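Local atomic coordinates of CbsA (Xanthomonas oryzae pv. oryzae, PDB entry 5XYH), a protein that probably cleaves cellobiose units from the ends of cellulose chains as a family 6 exoglucanase (1,4-beta-cellobiosidase) that degrades plant cell walls. Residues G10-V15 against T84-G89; G71-A76 against P134-L139. All coordinates share one frame; numbering follows the deposited sequence.

Contact 1 of 2, residues G10-V15 against T84-G89; sequences GASGYV and TPITVG
Ser12 O takes the backbone N-H of Thr87, with Thr87 N 2.9 Å from Ser12 O and an N-H...O angle of 162°. Ile86 CA lies 3.2 Å from Ser12 O in a CA-H...O contact. Two more main-chain bonds continue the pairing: Ser12 N gives its proton to Pro85 O at 3.0 Å, and Tyr14 N reaches Thr87 O, also at 3.0 Å. Because Pro85 has no N-H to give, it can serve here through its carbonyl alone. Its ring instead packs against Ala11, whose small methyl CB sits 3.7 Å from Pro85 CG. Ser12 OG, held between backbone N and carbonyl carbon (chi1 60°), lies 3.6 Å from Ile86 CG1, and a water links Ser12 OG to Thr84 O. Thr87 takes the same rotation, which puts OG1 beside CA of Gly13. Beyond the pairing, Tyr14 CD2 meets Val88 CG1 at 4.0 Å, where the two side chains cross obliquely, and Tyr14 OH is hydrogen-bonded to His72 ND1 of helix 69-79. The beta-branched Ile86, Thr87 and Val88 suit the extended backbone. With Ser12 beside Ile86 and Gly13 beside Thr87, the short strand 12-13 pairs in parallel with the start of strand 86-92, which 49-51 joins further on, within the distorted alpha/beta barrel of family 6.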
loop_
_atom_site.group_PDB
_atom_site.type_symbol
_atom_site.label_atom_id
_atom_site.label_comp_id
_atom_site.label_asym_id
_atom_site.label_seq_id
_atom_site.Cartn_x
_atom_site.Cartn_y
_atom_site.Cartn_z
ATOM N N GLY A 10 19.641 -9.606 -2.789
ATOM C CA GLY A 10 20.902 -9.054 -3.240
ATOM C C GLY A 10 20.829 -7.720 -3.946
ATOM O O GLY A 10 21.853 -7.252 -4.459
ATOM N N ALA A 11 19.666 -7.072 -3.975
ATOM C CA ALA A 11 19.474 -5.867 -4.769
ATOM C C ALA A 11 19.398 -4.623 -3.894
ATOM O O ALA A 11 18.859 -4.654 -2.781
ATOM C CB ALA A 11 18.194 -5.966 -5.609
ATOM N N SER A 12 19.922 -3.516 -4.417
ATOM C CA SER A 12 19.622 -2.223 -3.833
ATOM C C SER A 12 18.261 -1.760 -4.349
ATOM O O SER A 12 17.605 -2.444 -5.144
ATOM C CB SER A 12 20.728 -1.214 -4.147
ATOM O OG SER A 12 20.889 -1.022 -5.544
ATOM N N GLY A 13 17.826 -0.589 -3.894
ATOM C CA GLY A 13 16.568 -0.024 -4.336
ATOM C C GLY A 13 16.731 1.408 -4.797
ATOM O O GLY A 13 17.599 2.143 -4.330
ATOM N N TYR A 14 15.857 1.799 -5.715
ATOM C CA TYR A 14 15.886 3.139 -6.290
ATOM C C TYR A 14 15.372 4.162 -5.282
ATOM O O TYR A 14 14.278 4.010 -4.730
ATOM C CB TYR A 14 15.051 3.143 -7.576
ATOM C CG TYR A 14 14.645 4.511 -8.081
ATOM C CD1 TYR A 14 15.608 5.449 -8.441
ATOM C CD2 TYR A 14 13.302 4.864 -8.200
ATOM C CE1 TYR A 14 15.245 6.706 -8.903
ATOM C CE2 TYR A 14 12.932 6.120 -8.664
ATOM C CZ TYR A 14 13.912 7.034 -9.016
ATOM O OH TYR A 14 13.573 8.293 -9.479
ATOM N N VAL A 15 16.172 5.192 -5.021
ATOM C CA VAL A 15 15.829 6.265 -4.085
ATOM C C VAL A 15 15.300 7.448 -4.901
ATOM O O VAL A 15 16.037 8.063 -5.678
ATOM C CB VAL A 15 17.031 6.669 -3.219
ATOM C CG1 VAL A 15 16.682 7.866 -2.336
ATOM C CG2 VAL A 15 17.539 5.476 -2.355
ATOM N N THR A 84 25.452 -5.483 -9.267
ATOM C CA THR A 84 24.487 -5.548 -8.178
ATOM C C THR A 84 23.120 -5.212 -8.757
ATOM O O THR A 84 22.966 -4.158 -9.408
ATOM C CB THR A 84 24.868 -4.577 -7.059
ATOM O OG1 THR A 84 26.221 -4.839 -6.658
ATOM C CG2 THR A 84 23.928 -4.738 -5.856
ATOM N N PRO A 85 22.115 -6.069 -8.595
ATOM C CA PRO A 85 20.780 -5.715 -9.081
ATOM C C PRO A 85 20.218 -4.544 -8.291
ATOM O O PRO A 85 20.685 -4.215 -7.197
ATOM C CB PRO A 85 19.971 -6.993 -8.856
ATOM C CG PRO A 85 20.660 -7.685 -7.736
ATOM C CD PRO A 85 22.129 -7.382 -7.924
ATOM N N ILE A 86 19.204 -3.902 -8.873
ATOM C CA ILE A 86 18.491 -2.790 -8.246
ATOM C C ILE A 86 17.008 -2.933 -8.580
ATOM O O ILE A 86 16.653 -3.280 -9.713
ATOM C CB ILE A 86 19.059 -1.431 -8.720
ATOM C CG1 ILE A 86 18.380 -0.254 -8.012
ATOM C CG2 ILE A 86 18.945 -1.300 -10.233
ATOM C CD1 ILE A 86 19.001 1.102 -8.330
ATOM N N THR A 87 16.137 -2.714 -7.588
ATOM C CA THR A 87 14.699 -2.747 -7.828
ATOM C C THR A 87 14.159 -1.323 -7.939
ATOM O O THR A 87 14.586 -0.425 -7.199
ATOM C CB THR A 87 13.946 -3.531 -6.738
ATOM O OG1 THR A 87 14.138 -2.945 -5.440
ATOM C CG2 THR A 87 14.413 -4.967 -6.699
ATOM N N VAL A 88 13.252 -1.114 -8.897
ATOM C CA VAL A 88 12.568 0.163 -9.098
ATOM C C VAL A 88 11.096 -0.061 -8.778
ATOM O O VAL A 88 10.401 -0.799 -9.489
ATOM C CB VAL A 88 12.748 0.698 -10.525
ATOM C CG1 VAL A 88 12.055 2.039 -10.679
ATOM C CG2 VAL A 88 14.223 0.838 -10.846
ATOM N N GLY A 89 10.618 0.559 -7.705
ATOM C CA GLY A 89 9.265 0.316 -7.238
ATOM C C GLY A 89 8.255 1.243 -7.885
ATOM O O GLY A 89 8.391 2.470 -7.817
HETATM O O HOH W 1 15.710 -3.688 -3.290
HETATM O O HOH W 2 22.535 -1.872 -7.614
HETATM O O HOH W 3 12.321 1.892 -5.350
#

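Contact 2 of 2, residues G71-A76 against P134-L139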
loop_
_atom_site.group_PDB
_atom_site.type_symbol
_atom_site.label_atom_id
_atom_site.label_comp_id
_atom_site.label_asym_id
_atom_site.label_seq_id
_atom_site.Cartn_x
_atom_site.Cartn_y
_atom_site.Cartn_z
ATOM N N GLY A 71 12.328 9.608 -16.524
ATOM C CA GLY A 71 13.266 10.251 -15.611
ATOM C C GLY A 71 13.580 9.388 -14.399
ATOM O O GLY A 71 14.728 9.325 -13.946
ATOM N N HIS A 72 12.560 8.725 -13.850
ATOM C CA HIS A 72 12.777 7.785 -12.757
ATOM C C HIS A 72 13.687 6.656 -13.194
ATOM O O HIS A 72 14.611 6.274 -12.472
ATOM C CB HIS A 72 11.447 7.206 -12.281
ATOM C CG HIS A 72 10.608 8.163 -11.508
ATOM N ND1 HIS A 72 11.010 8.705 -10.304
ATOM C CD2 HIS A 72 9.366 8.642 -11.741
ATOM C CE1 HIS A 72 10.055 9.488 -9.841
ATOM N NE2 HIS A 72 9.049 9.470 -10.696
ATOM N N LEU A 73 13.423 6.095 -14.369
ATOM C CA LEU A 73 14.208 4.953 -14.823
ATOM C C LEU A 73 15.642 5.360 -15.134
ATOM O O LEU A 73 16.577 4.575 -14.911
ATOM C CB LEU A 73 13.547 4.326 -16.045
ATOM C CG LEU A 73 12.159 3.733 -15.780
ATOM C CD1 LEU A 73 11.416 3.486 -17.086
ATOM C CD2 LEU A 73 12.284 2.449 -14.970
ATOM N N ASN A 74 15.825 6.579 -15.650
ATOM C CA ASN A 74 17.166 7.120 -15.855
ATOM C C ASN A 74 17.888 7.320 -14.534
ATOM O O ASN A 74 19.068 6.965 -14.407
ATOM C CB ASN A 74 17.086 8.438 -16.622
ATOM C CG ASN A 74 16.666 8.242 -18.060
ATOM O OD1 ASN A 74 16.740 7.134 -18.585
ATOM N ND2 ASN A 74 16.205 9.315 -18.705
ATOM N N ALA A 75 17.210 7.895 -13.536
ATOM C CA ALA A 75 17.859 8.067 -12.241
ATOM C C ALA A 75 18.237 6.716 -11.645
ATOM O O ALA A 75 19.309 6.571 -11.039
ATOM C CB ALA A 75 16.961 8.847 -11.282
ATOM N N ALA A 76 17.371 5.713 -11.824
ATOM C CA ALA A 76 17.648 4.393 -11.280
ATOM C C ALA A 76 18.928 3.820 -11.877
ATOM O O ALA A 76 19.727 3.196 -11.171
ATOM C CB ALA A 76 16.463 3.459 -11.536
ATOM N N PRO A 134 15.258 -1.425 -24.193
ATOM C CA PRO A 134 16.523 -2.111 -23.865
ATOM C C PRO A 134 17.446 -1.308 -22.951
ATOM O O PRO A 134 18.292 -1.880 -22.256
ATOM C CB PRO A 134 17.174 -2.325 -25.241
ATOM C CG PRO A 134 16.051 -2.290 -26.207
ATOM C CD PRO A 134 15.009 -1.361 -25.642
ATOM N N LYS A 135 17.282 0.020 -22.941
ATOM C CA LYS A 135 18.068 0.875 -22.053
ATOM C C LYS A 135 17.906 0.471 -20.593
ATOM O O LYS A 135 18.813 0.694 -19.779
ATOM C CB LYS A 135 17.657 2.335 -22.253
ATOM C CG LYS A 135 18.429 3.337 -21.423
ATOM C CD LYS A 135 17.898 4.747 -21.651
ATOM C CE LYS A 135 18.713 5.771 -20.855
ATOM N NZ LYS A 135 18.220 7.154 -21.062
ATOM N N TYR A 136 16.772 -0.135 -20.244
ATOM C CA TYR A 136 16.427 -0.410 -18.852
ATOM C C TYR A 136 16.459 -1.898 -18.501
ATOM O O TYR A 136 15.986 -2.285 -17.422
ATOM C CB TYR A 136 15.052 0.177 -18.555
ATOM C CG TYR A 136 14.929 1.654 -18.867
ATOM C CD1 TYR A 136 15.837 2.577 -18.350
ATOM C CD2 TYR A 136 13.905 2.126 -19.681
ATOM C CE1 TYR A 136 15.714 3.932 -18.631
ATOM C CE2 TYR A 136 13.779 3.473 -19.968
ATOM C CZ TYR A 136 14.685 4.373 -19.440
ATOM O OH TYR A 136 14.550 5.715 -19.733
ATOM N N LYS A 137 17.019 -2.743 -19.375
ATOM C CA LYS A 137 17.051 -4.181 -19.120
ATOM C C LYS A 137 17.836 -4.523 -17.852
ATOM O O LYS A 137 17.586 -5.569 -17.246
ATOM C CB LYS A 137 17.611 -4.915 -20.362
ATOM C CG LYS A 137 19.136 -4.876 -20.522
ATOM C CD LYS A 137 19.830 -6.140 -19.936
ATOM C CE LYS A 137 21.267 -5.845 -19.463
ATOM N NZ LYS A 137 21.718 -6.879 -18.470
ATOM N N GLY A 138 18.764 -3.667 -17.423
ATOM C CA GLY A 138 19.519 -3.951 -16.215
ATOM C C GLY A 138 18.814 -3.613 -14.916
ATOM O O GLY A 138 19.349 -3.907 -13.842
ATOM N N LEU A 139 17.628 -3.008 -15.000
ATOM C CA LEU A 139 16.793 -2.679 -13.851
ATOM C C LEU A 139 15.765 -3.780 -13.621
ATOM O O LEU A 139 15.247 -4.369 -14.574
ATOM C CB LEU A 139 16.067 -1.353 -14.082
ATOM C CG LEU A 139 16.884 -0.105 -14.460
ATOM C CD1 LEU A 139 15.967 1.041 -14.819
ATOM C CD2 LEU A 139 17.808 0.318 -13.334
#
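Residues 71-76 form regular alpha helix, while 134-139 leave a short 3-10 segment through a type I beta turn from Tyr136 to Leu139, closed by Leu139 N to Tyr136 O at 3.0 Å. This is helix-to-loop packing on the outer layer of an alpha/beta barrel: one side of helix 69-79 rests on the connection between helix 113-131 and strand 140-145. The Tyr136 ring carries the middle of the contact. Leu73 CB lies over one face, 3.6 Å from the ring centroid and 20° off its normal, a CH-pi contact displaced toward the rim, and Leu73 CD1 extends it onto CD2 and CE2 of the ring. On the opposite face sits CB of Lys135, so aliphatic carbon flanks the ring on both sides. A flat aromatic suits this place, offering broad faces to carbon and a hydroxyl at its end. Leu73 CD2 also meets Leu139 CD1 at 3.9 Å, and one turn on, the small Ala76 CB touches Leu139 CD2. Leu77 of the helix also packs on Tyr136 and Leu139. At the more exposed margin, Lys135 has CG anti to the backbone N (chi1 -178°) and stays extended beyond it, long enough to bring its ammonium to Asn74. The short amide of Asn74 offers a neutral acceptor for two donors: Lys135 NZ and Tyr136 OH each lie 2.9 Å from Asn74 OD1, tilted 47° and 44° out of the amide plane on opposite faces.

How the contacts relate
From the N terminus the chain first lays down 10-15, then runs through mainly helical structure to 71-76 on helix 69-79. After the helix ends and a short loop, it reaches 84-89, where contact 1 closes a loop of 68 intervening residues. It continues through helix 113-131 to 134-139, where contact 2 closes a loop of 57. The segments alternate, so the two loops cross rather than nest. Contact 1 lies in the sheet; contact 2, centred about 11 Å away, joins a helix of the outer layer to the loop leading into strand 140-145. Helix 69-79, one side of contact 2, also packs against contact 1 through Tyr14 and through Val88 CG2 on Ala76 CB, tying N-terminal segment, sheet and outer layer together.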